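PDB 3MMZ: putative HAD family hydrolase from Streptomyces avermitilis, which is probably the KdsC-type HAD phosphatase domain of a longer protein that probably also makes CMP-N-acylneuraminate from CTP and an N-acylneuraminate. Local coordinates for residues Leu29-Ser32 against Glu36-Ser39; Met58-Thr63 against Ala71-Leu76; Arg104-Gly109 against Arg152-Trp157. All blocks are in the same frame, centred on the assembly; numbering follows the deposited sequence.

Contact 1: residues Leu29-Ser32 against Glu36-Ser39; sequences LIDS and EFVS
The Leu29 side chain overlaps the base of Phe37 on one face of a two-stranded antiparallel hairpin. Leu29 CB lies 4.0 Å from Phe37 CB. Farther out, Leu29 CD2 comes within 4.0 Å of Phe37 CD1, so one methyl branch lies above the ring plane, displaced past its CG-CD1 side. Leu29 CG is anti to its own N (chi1 -172°), which lays the branched end beside the aromatic group. The two backbones are joined by a hydrogen-bonded pair. Leu29 N donates to Phe37 O at 2.8 Å, and Phe37 N donates to Leu29 O at 2.7 Å. Leu29 O does more than accept this proton. It sits in the plane of the Phe37 ring at the edge, 3.3 Å from CD1, and it also meets Glu36 CA in a CA-H...O contact. Asp31 OD2 makes a longer approach to the same ring at its edge, 4.2 Å from Phe37 CE1. Asp31 OD1 accepts from the backbone N of Asp33 and of Arg35 in the turn. On the other face, Ile30 CG2 rests 4.0 Å from Glu36 CG in the non-hydrogen-bonded pair. The Glu36 carboxylate leads away and makes a salt bridge with Lys75 of the second subunit. Both strands also pair with strands of other subunits, so the sheet runs on across the interfaces. This is consistent with KdsC phosphatases, whose tetramers assemble around such hairpins. Chemically, the contact combines a fixed backbone ladder with an apolar overlap. Leu29 O at the ring edge faces a ring C-H, which probably gives a mild electrostatic attraction, and the more distant Asp31 OD2 can add little.

Contact 2: residues Met58-Thr63 against Ala71-Leu76; sequences MLILST and ARARKL
Leu76 N donates to Arg72 O at 3.0 Å, a helical bond that closes the turn carrying Leu76 toward Ile60. One residue earlier, Lys75 N bonds Ala71 O at 3.2 Å. This helix face is presented to the strand, and Ile60 is the strand residue that meets it. Ile60 CD1 does all the touching. It lies 4.0 Å from Ala73 CB and equally close to Ala73 CA, so the methyl rests against the helix surface at a small residue. It also lies 4.2 Å from Leu76 CD1. The reach comes from the torsions of Ile60: CG1 stands anti to the carbonyl carbon (chi1 -67°) and the chain is extended beyond it (chi2 170°), which sends CD1 out to the helix. The two methyl groups of Leu76 have different duties. CD1 faces Ile60, while CD2 sits 3.8 Å above the plane of the Arg72 guanidinium, over its centre. The apolar patch therefore extends onto the flat face of a charged group. Arg72 also touches Phe19 of the same chain and Ile30 of the third subunit. Around this contact, Ile60 packs on Ile78 and Gln23, Ala73 on Val80, and Leu76 on Ile48 of helix 42-53. On the outer side of the helix, Lys75 makes a salt bridge with Glu64 of the third subunit. The two segments belong to a beta-alpha-beta unit formed by strand 57-62, helix 68-76 and strand 80-82. Helix 68-76 lies against one face of the parallel sheet, near its 80-82 edge. Between the two segments the chemistry is wholly apolar. Strand and helix are probably held by close fit and exclusion of water, and the polar bonds run within the helix.

Contact 3: residues Arg104-Gly109 against Arg152-Trp157; sequences RVLYVG and REIASW
Leu106 is the first residue of strand 105-109 to meet the helix, and its CD1 lies 4.0 Å from Ile154 CG2. The side chains of these two residues cross at a slant. Two residues on, Val108 comes to the same helix, and it also packs on Thr22 and Leu17. Its two methyls straddle the end of Ile154: CG1 and CG2 are each 3.7 Å from Ile154 CD1, and the side chains reach toward each other tip to tip. Ile154 thus uses a separate branch for each strand residue. Its CG1 is anti to the carbonyl carbon (chi1 -61°), which carries CD1 to Val108 and leaves CG2 for Leu106. The helix turn behind Ile154 is tied at one carbonyl. Glu153 O accepts from Ser156 OG at 2.7 Å and from Trp157 N at 3.2 Å. Trp157 lies back along its own helix. Glu153 O stands 3.5 Å above the plane of its ring, toward the rim, and Ile154 CA lies above that face too. Both Ile154 and Trp157 also touch Val125 of the neighbouring strand, so the helix spans two strands. The carboxylate of Glu153 accepts from Thr143 and from the backbone N of Val144, pinning the helix to the chain just after strand 140-141. Strand 105-109 leads into Asn110, which binds calcium together with Asp18 and Asp20. Alternating aliphatic residues of a central parallel strand against a covering helix, with metal ligands just past the strand end, are the pattern of the Rossmann-like HAD fold.

How the contacts relate
Following the chain from the N terminus, the three contacts come in series, and none nests in or crosses another. Contact 1 closes first, over a turn of three residues, and forms the hairpin that meets other subunits. Contact 2 closes next, over a short loop and the start of helix 68-76, within one beta-alpha-beta unit. Contact 3 spans 42 residues and brings the C-terminal helix 150-159 back to strand 105-109. Contacts 2 and 3 reach the same parallel sheet and touch where Leu61 CD2 lies 3.9 Å from Tyr107 CE1. Contact 1 stands apart, its nearest atoms about 7 Å from those of contact 2.

Contact 1: residues Leu29-Ser32 against Glu36-Ser39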
loop_
_atom_site.group_PDB
_atom_site.type_symbol
_atom_site.label_atom_id
_atom_site.label_comp_id
_atom_site.label_asym_id
_atom_site.label_seq_id
_atom_site.Cartn_x
_atom_site.Cartn_y
_atom_site.Cartn_z
ATOM N N LEU D 29 -5.049 -22.177 -5.952
ATOM C CA LEU D 29 -6.177 -22.484 -5.100
ATOM C C LEU D 29 -6.413 -23.994 -5.138
ATOM O O LEU D 29 -6.503 -24.593 -6.213
ATOM C CB LEU D 29 -7.423 -21.729 -5.551
ATOM C CG LEU D 29 -8.611 -21.854 -4.598
ATOM C CD1 LEU D 29 -8.551 -20.806 -3.489
ATOM C CD2 LEU D 29 -9.902 -21.709 -5.385
ATOM N N ILE D 30 -6.487 -24.606 -3.959
ATOM C CA ILE D 30 -6.683 -26.049 -3.852
ATOM C C ILE D 30 -7.911 -26.326 -2.997
ATOM O O ILE D 30 -8.151 -25.623 -2.011
ATOM C CB ILE D 30 -5.443 -26.764 -3.263
ATOM C CG1 ILE D 30 -5.146 -26.275 -1.840
ATOM C CG2 ILE D 30 -4.225 -26.544 -4.171
ATOM C CD1 ILE D 30 -4.148 -27.154 -1.073
ATOM N N ASP D 31 -8.689 -27.333 -3.378
ATOM C CA ASP D 31 -9.856 -27.694 -2.582
ATOM C C ASP D 31 -9.629 -28.936 -1.730
ATOM O O ASP D 31 -8.550 -29.545 -1.766
ATOM C CB ASP D 31 -11.122 -27.809 -3.447
ATOM C CG ASP D 31 -11.149 -29.056 -4.332
ATOM O OD1 ASP D 31 -10.283 -29.945 -4.218
ATOM O OD2 ASP D 31 -12.070 -29.131 -5.171
ATOM N N SER D 32 -10.666 -29.294 -0.972
ATOM C CA SER D 32 -10.657 -30.435 -0.071
ATOM C C SER D 32 -10.172 -31.731 -0.734
ATOM O O SER D 32 -9.619 -32.588 -0.056
ATOM C CB SER D 32 -12.060 -30.645 0.533
ATOM O OG SER D 32 -12.574 -29.449 1.114
ATOM N N GLU D 36 -6.844 -28.282 -8.300
ATOM C CA GLU D 36 -6.088 -27.035 -8.359
ATOM C C GLU D 36 -6.741 -26.019 -9.301
ATOM O O GLU D 36 -7.244 -26.383 -10.372
ATOM C CB GLU D 36 -4.649 -27.313 -8.803
ATOM C CG GLU D 36 -3.857 -28.189 -7.830
ATOM C CD GLU D 36 -2.422 -28.459 -8.276
ATOM O OE1 GLU D 36 -1.897 -27.738 -9.155
ATOM O OE2 GLU D 36 -1.804 -29.394 -7.721
ATOM N N PHE D 37 -6.760 -24.760 -8.867
ATOM C CA PHE D 37 -7.251 -23.646 -9.671
ATOM C C PHE D 37 -6.166 -22.567 -9.645
ATOM O O PHE D 37 -5.404 -22.479 -8.679
ATOM C CB PHE D 37 -8.556 -23.081 -9.096
ATOM C CG PHE D 37 -9.606 -24.132 -8.793
ATOM C CD1 PHE D 37 -9.477 -24.979 -7.692
ATOM C CD2 PHE D 37 -10.724 -24.261 -9.603
ATOM C CE1 PHE D 37 -10.445 -25.962 -7.411
ATOM C CE2 PHE D 37 -11.713 -25.235 -9.329
ATOM C CZ PHE D 37 -11.565 -26.085 -8.236
ATOM N N VAL D 38 -6.068 -21.769 -10.705
ATOM C CA VAL D 38 -5.160 -20.614 -10.702
ATOM C C VAL D 38 -5.888 -19.368 -11.207
ATOM O O VAL D 38 -6.879 -19.481 -11.927
ATOM C CB VAL D 38 -3.862 -20.852 -11.535
ATOM C CG1 VAL D 38 -3.067 -22.056 -10.992
ATOM C CG2 VAL D 38 -4.193 -21.047 -13.022
ATOM N N SER D 39 -5.411 -18.187 -10.813
ATOM C CA SER D 39 -6.010 -16.944 -11.307
ATOM C C SER D 39 -5.165 -16.358 -12.418
ATOM O O SER D 39 -3.953 -16.161 -12.266
ATOM C CB SER D 39 -6.216 -15.919 -10.177
ATOM O OG SER D 39 -7.111 -16.438 -9.208
#

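Contact 2: residues Met58-Thr63 against Ala71-Leu76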
loop_
_atom_site.group_PDB
_atom_site.type_symbol
_atom_site.label_atom_id
_atom_site.label_comp_id
_atom_site.label_asym_id
_atom_site.label_seq_id
_atom_site.Cartn_x
_atom_site.Cartn_y
_atom_site.Cartn_z
HETATM N N MSE D 58 3.318 -16.937 -31.127
HETATM C CA MSE D 58 3.087 -17.039 -29.682
HETATM C C MSE D 58 3.341 -18.446 -29.164
HETATM O O MSE D 58 3.256 -19.423 -29.922
HETATM C CB MSE D 58 1.645 -16.660 -29.329
HETATM C CG MSE D 58 1.087 -15.446 -30.054
HETATM SE SE MSE D 58 1.908 -13.776 -29.454
HETATM C CE MSE D 58 1.498 -13.813 -27.547
ATOM N N LEU D 59 3.634 -18.546 -27.868
ATOM C CA LEU D 59 3.864 -19.835 -27.224
ATOM C C LEU D 59 3.843 -19.696 -25.718
ATOM O O LEU D 59 4.448 -18.777 -25.174
ATOM C CB LEU D 59 5.214 -20.422 -27.647
ATOM C CG LEU D 59 5.558 -21.824 -27.117
ATOM C CD1 LEU D 59 4.650 -22.886 -27.717
ATOM C CD2 LEU D 59 7.020 -22.162 -27.349
ATOM N N ILE D 60 3.153 -20.622 -25.055
ATOM C CA ILE D 60 3.281 -20.798 -23.617
ATOM C C ILE D 60 4.158 -22.015 -23.345
ATOM O O ILE D 60 3.899 -23.109 -23.863
ATOM C CB ILE D 60 1.909 -20.962 -22.939
ATOM C CG1 ILE D 60 1.129 -19.646 -23.043
ATOM C CG2 ILE D 60 2.081 -21.384 -21.493
ATOM C CD1 ILE D 60 -0.326 -19.743 -22.637
ATOM N N LEU D 61 5.188 -21.804 -22.531
ATOM C CA LEU D 61 6.178 -22.821 -22.208
ATOM C C LEU D 61 6.166 -23.088 -20.704
ATOM O O LEU D 61 6.294 -22.157 -19.916
ATOM C CB LEU D 61 7.561 -22.326 -22.646
ATOM C CG LEU D 61 8.787 -23.229 -22.507
ATOM C CD1 LEU D 61 8.662 -24.444 -23.415
ATOM C CD2 LEU D 61 10.035 -22.448 -22.859
ATOM N N SER D 62 6.007 -24.352 -20.310
ATOM C CA SER D 62 5.993 -24.709 -18.883
ATOM C C SER D 62 6.583 -26.092 -18.581
ATOM O O SER D 62 6.519 -27.001 -19.405
ATOM C CB SER D 62 4.578 -24.584 -18.300
ATOM O OG SER D 62 4.606 -24.644 -16.883
ATOM N N THR D 63 7.160 -26.225 -17.385
ATOM C CA THR D 63 7.805 -27.457 -16.923
ATOM C C THR D 63 6.800 -28.493 -16.411
ATOM O O THR D 63 7.044 -29.697 -16.509
ATOM C CB THR D 63 8.846 -27.159 -15.791
ATOM O OG1 THR D 63 9.684 -26.062 -16.171
ATOM C CG2 THR D 63 9.725 -28.372 -15.495
ATOM N N ALA D 71 -5.412 -25.418 -20.683
ATOM C CA ALA D 71 -6.760 -24.870 -20.673
ATOM C C ALA D 71 -6.716 -23.369 -20.949
ATOM O O ALA D 71 -7.528 -22.856 -21.710
ATOM C CB ALA D 71 -7.447 -25.160 -19.335
ATOM N N ARG D 72 -5.747 -22.680 -20.345
ATOM C CA ARG D 72 -5.525 -21.255 -20.604
ATOM C C ARG D 72 -5.082 -21.040 -22.050
ATOM O O ARG D 72 -5.595 -20.156 -22.743
ATOM C CB ARG D 72 -4.470 -20.687 -19.648
ATOM C CG ARG D 72 -4.215 -19.194 -19.815
ATOM C CD ARG D 72 -5.512 -18.400 -19.632
ATOM N NE ARG D 72 -5.263 -16.963 -19.614
ATOM C CZ ARG D 72 -6.191 -16.034 -19.817
ATOM N NH1 ARG D 72 -7.462 -16.370 -20.027
ATOM N NH2 ARG D 72 -5.834 -14.763 -19.794
ATOM N N ALA D 73 -4.139 -21.870 -22.501
ATOM C CA ALA D 73 -3.605 -21.766 -23.850
ATOM C C ALA D 73 -4.730 -21.955 -24.882
ATOM O O ALA D 73 -4.762 -21.257 -25.898
ATOM C CB ALA D 73 -2.490 -22.780 -24.059
ATOM N N ARG D 74 -5.650 -22.874 -24.584
ATOM C CA ARG D 74 -6.813 -23.162 -25.438
ATOM C C ARG D 74 -7.705 -21.928 -25.591
ATOM O O ARG D 74 -8.045 -21.537 -26.706
ATOM C CB ARG D 74 -7.614 -24.335 -24.859
ATOM C CG ARG D 74 -8.446 -25.114 -25.871
ATOM C CD ARG D 74 -8.792 -26.524 -25.365
ATOM N NE ARG D 74 -9.668 -26.514 -24.187
ATOM C CZ ARG D 74 -9.314 -26.924 -22.968
ATOM N NH1 ARG D 74 -10.188 -26.866 -21.968
ATOM N NH2 ARG D 74 -8.090 -27.393 -22.735
ATOM N N LYS D 75 -8.055 -21.309 -24.463
ATOM C CA LYS D 75 -8.880 -20.107 -24.464
ATOM C C LYS D 75 -8.204 -18.953 -25.215
ATOM O O LYS D 75 -8.869 -18.200 -25.923
ATOM C CB LYS D 75 -9.293 -19.741 -23.022
ATOM C CG LYS D 75 -8.890 -18.353 -22.519
ATOM C CD LYS D 75 -9.758 -17.220 -23.046
ATOM C CE LYS D 75 -11.024 -17.023 -22.240
ATOM N NZ LYS D 75 -11.672 -15.764 -22.670
ATOM N N LEU D 76 -6.884 -18.839 -25.075
ATOM C CA LEU D 76 -6.116 -17.793 -25.747
ATOM C C LEU D 76 -5.818 -18.107 -27.225
ATOM O O LEU D 76 -5.309 -17.248 -27.947
ATOM C CB LEU D 76 -4.798 -17.540 -24.998
ATOM C CG LEU D 76 -4.865 -17.001 -23.564
ATOM C CD1 LEU D 76 -3.464 -16.955 -22.961
ATOM C CD2 LEU D 76 -5.530 -15.634 -23.522
#

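Contact 3: residues Arg104-Gly109 against Arg152-Trp157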
loop_
_atom_site.group_PDB
_atom_site.type_symbol
_atom_site.label_atom_id
_atom_site.label_comp_id
_atom_site.label_asym_id
_atom_site.label_seq_id
_atom_site.Cartn_x
_atom_site.Cartn_y
_atom_site.Cartn_z
ATOM N N ARG D 104 15.536 -12.606 -31.759
ATOM C CA ARG D 104 14.292 -11.875 -32.016
ATOM C C ARG D 104 13.119 -12.522 -31.277
ATOM O O ARG D 104 11.962 -12.371 -31.661
ATOM C CB ARG D 104 14.036 -11.745 -33.530
ATOM C CG ARG D 104 15.113 -10.923 -34.265
ATOM C CD ARG D 104 14.848 -10.781 -35.767
ATOM N NE ARG D 104 13.487 -10.320 -36.033
ATOM C CZ ARG D 104 13.097 -9.049 -36.043
ATOM N NH1 ARG D 104 13.964 -8.071 -35.816
ATOM N NH2 ARG D 104 11.825 -8.759 -36.275
ATOM N N VAL D 105 13.438 -13.234 -30.198
ATOM C CA VAL D 105 12.430 -13.830 -29.340
ATOM C C VAL D 105 12.347 -13.055 -28.021
ATOM O O VAL D 105 13.371 -12.731 -27.390
ATOM C CB VAL D 105 12.701 -15.336 -29.085
ATOM C CG1 VAL D 105 11.693 -15.925 -28.091
ATOM C CG2 VAL D 105 12.642 -16.116 -30.407
ATOM N N LEU D 106 11.119 -12.747 -27.632
ATOM C CA LEU D 106 10.849 -12.170 -26.320
ATOM C C LEU D 106 10.336 -13.284 -25.416
ATOM O O LEU D 106 9.331 -13.933 -25.717
ATOM C CB LEU D 106 9.830 -11.034 -26.448
ATOM C CG LEU D 106 9.617 -10.124 -25.232
ATOM C CD1 LEU D 106 9.014 -8.802 -25.685
ATOM C CD2 LEU D 106 8.701 -10.811 -24.231
ATOM N N TYR D 107 11.039 -13.527 -24.315
ATOM C CA TYR D 107 10.615 -14.543 -23.364
ATOM C C TYR D 107 10.328 -13.896 -22.019
ATOM O O TYR D 107 11.164 -13.165 -21.511
ATOM C CB TYR D 107 11.690 -15.624 -23.181
ATOM C CG TYR D 107 11.312 -16.664 -22.132
ATOM C CD1 TYR D 107 10.539 -17.774 -22.473
ATOM C CD2 TYR D 107 11.723 -16.534 -20.807
ATOM C CE1 TYR D 107 10.185 -18.737 -21.518
ATOM C CE2 TYR D 107 11.377 -17.492 -19.838
ATOM C CZ TYR D 107 10.609 -18.591 -20.208
ATOM O OH TYR D 107 10.257 -19.541 -19.280
ATOM N N VAL D 108 9.167 -14.192 -21.443
ATOM C CA VAL D 108 8.772 -13.620 -20.145
ATOM C C VAL D 108 8.801 -14.679 -19.060
ATOM O O VAL D 108 8.178 -15.734 -19.209
ATOM C CB VAL D 108 7.335 -13.035 -20.181
ATOM C CG1 VAL D 108 7.095 -12.099 -18.988
ATOM C CG2 VAL D 108 7.104 -12.297 -21.469
ATOM N N GLY D 109 9.497 -14.393 -17.958
ATOM C CA GLY D 109 9.560 -15.334 -16.837
ATOM C C GLY D 109 9.650 -14.652 -15.487
ATOM O O GLY D 109 9.612 -13.419 -15.403
ATOM N N ARG D 152 -0.129 -7.745 -20.380
ATOM C CA ARG D 152 -0.789 -6.579 -20.948
ATOM C C ARG D 152 0.158 -5.381 -21.029
ATOM O O ARG D 152 0.166 -4.669 -22.027
ATOM C CB ARG D 152 -2.061 -6.199 -20.195
ATOM C CG ARG D 152 -2.965 -5.311 -21.065
ATOM C CD ARG D 152 -3.693 -4.315 -20.253
ATOM N NE ARG D 152 -4.366 -3.278 -21.063
ATOM C CZ ARG D 152 -3.762 -2.203 -21.571
ATOM N NH1 ARG D 152 -4.455 -1.306 -22.257
ATOM N NH2 ARG D 152 -2.450 -2.022 -21.403
ATOM N N GLU D 153 0.963 -5.172 -19.989
ATOM C CA GLU D 153 1.980 -4.112 -20.006
ATOM C C GLU D 153 2.987 -4.298 -21.147
ATOM O O GLU D 153 3.288 -3.351 -21.875
ATOM C CB GLU D 153 2.702 -4.043 -18.657
ATOM C CG GLU D 153 3.688 -2.889 -18.544
ATOM C CD GLU D 153 4.382 -2.825 -17.189
ATOM O OE1 GLU D 153 4.124 -3.686 -16.329
ATOM O OE2 GLU D 153 5.185 -1.890 -16.985
ATOM N N ILE D 154 3.526 -5.511 -21.286
ATOM C CA ILE D 154 4.440 -5.834 -22.386
ATOM C C ILE D 154 3.769 -5.593 -23.743
ATOM O O ILE D 154 4.380 -5.056 -24.671
ATOM C CB ILE D 154 4.958 -7.289 -22.267
ATOM C CG1 ILE D 154 5.724 -7.447 -20.941
ATOM C CG2 ILE D 154 5.842 -7.677 -23.465
ATOM C CD1 ILE D 154 6.044 -8.895 -20.560
ATOM N N ALA D 155 2.507 -5.979 -23.864
ATOM C CA ALA D 155 1.782 -5.758 -25.109
ATOM C C ALA D 155 1.768 -4.268 -25.466
ATOM O O ALA D 155 1.864 -3.915 -26.640
ATOM C CB ALA D 155 0.351 -6.327 -25.020
ATOM N N SER D 156 1.680 -3.401 -24.451
ATOM C CA SER D 156 1.647 -1.946 -24.683
ATOM C C SER D 156 3.006 -1.392 -25.085
ATOM O O SER D 156 3.069 -0.408 -25.821
ATOM C CB SER D 156 1.065 -1.163 -23.490
ATOM O OG SER D 156 1.997 -1.047 -22.425
ATOM N N TRP D 157 4.089 -2.024 -24.625
ATOM C CA TRP D 157 5.429 -1.671 -25.117
ATOM C C TRP D 157 5.525 -1.922 -26.623
ATOM O O TRP D 157 6.028 -1.090 -27.377
ATOM C CB TRP D 157 6.515 -2.506 -24.427
ATOM C CG TRP D 157 6.656 -2.307 -22.960
ATOM C CD1 TRP D 157 6.145 -1.285 -22.200
ATOM C CD2 TRP D 157 7.405 -3.135 -22.070
ATOM N NE1 TRP D 157 6.515 -1.448 -20.883
ATOM C CE2 TRP D 157 7.280 -2.579 -20.776
ATOM C CE3 TRP D 157 8.148 -4.316 -22.238
ATOM C CZ2 TRP D 157 7.894 -3.152 -19.649
ATOM C CZ3 TRP D 157 8.746 -4.891 -21.117
ATOM C CH2 TRP D 157 8.623 -4.299 -19.843
#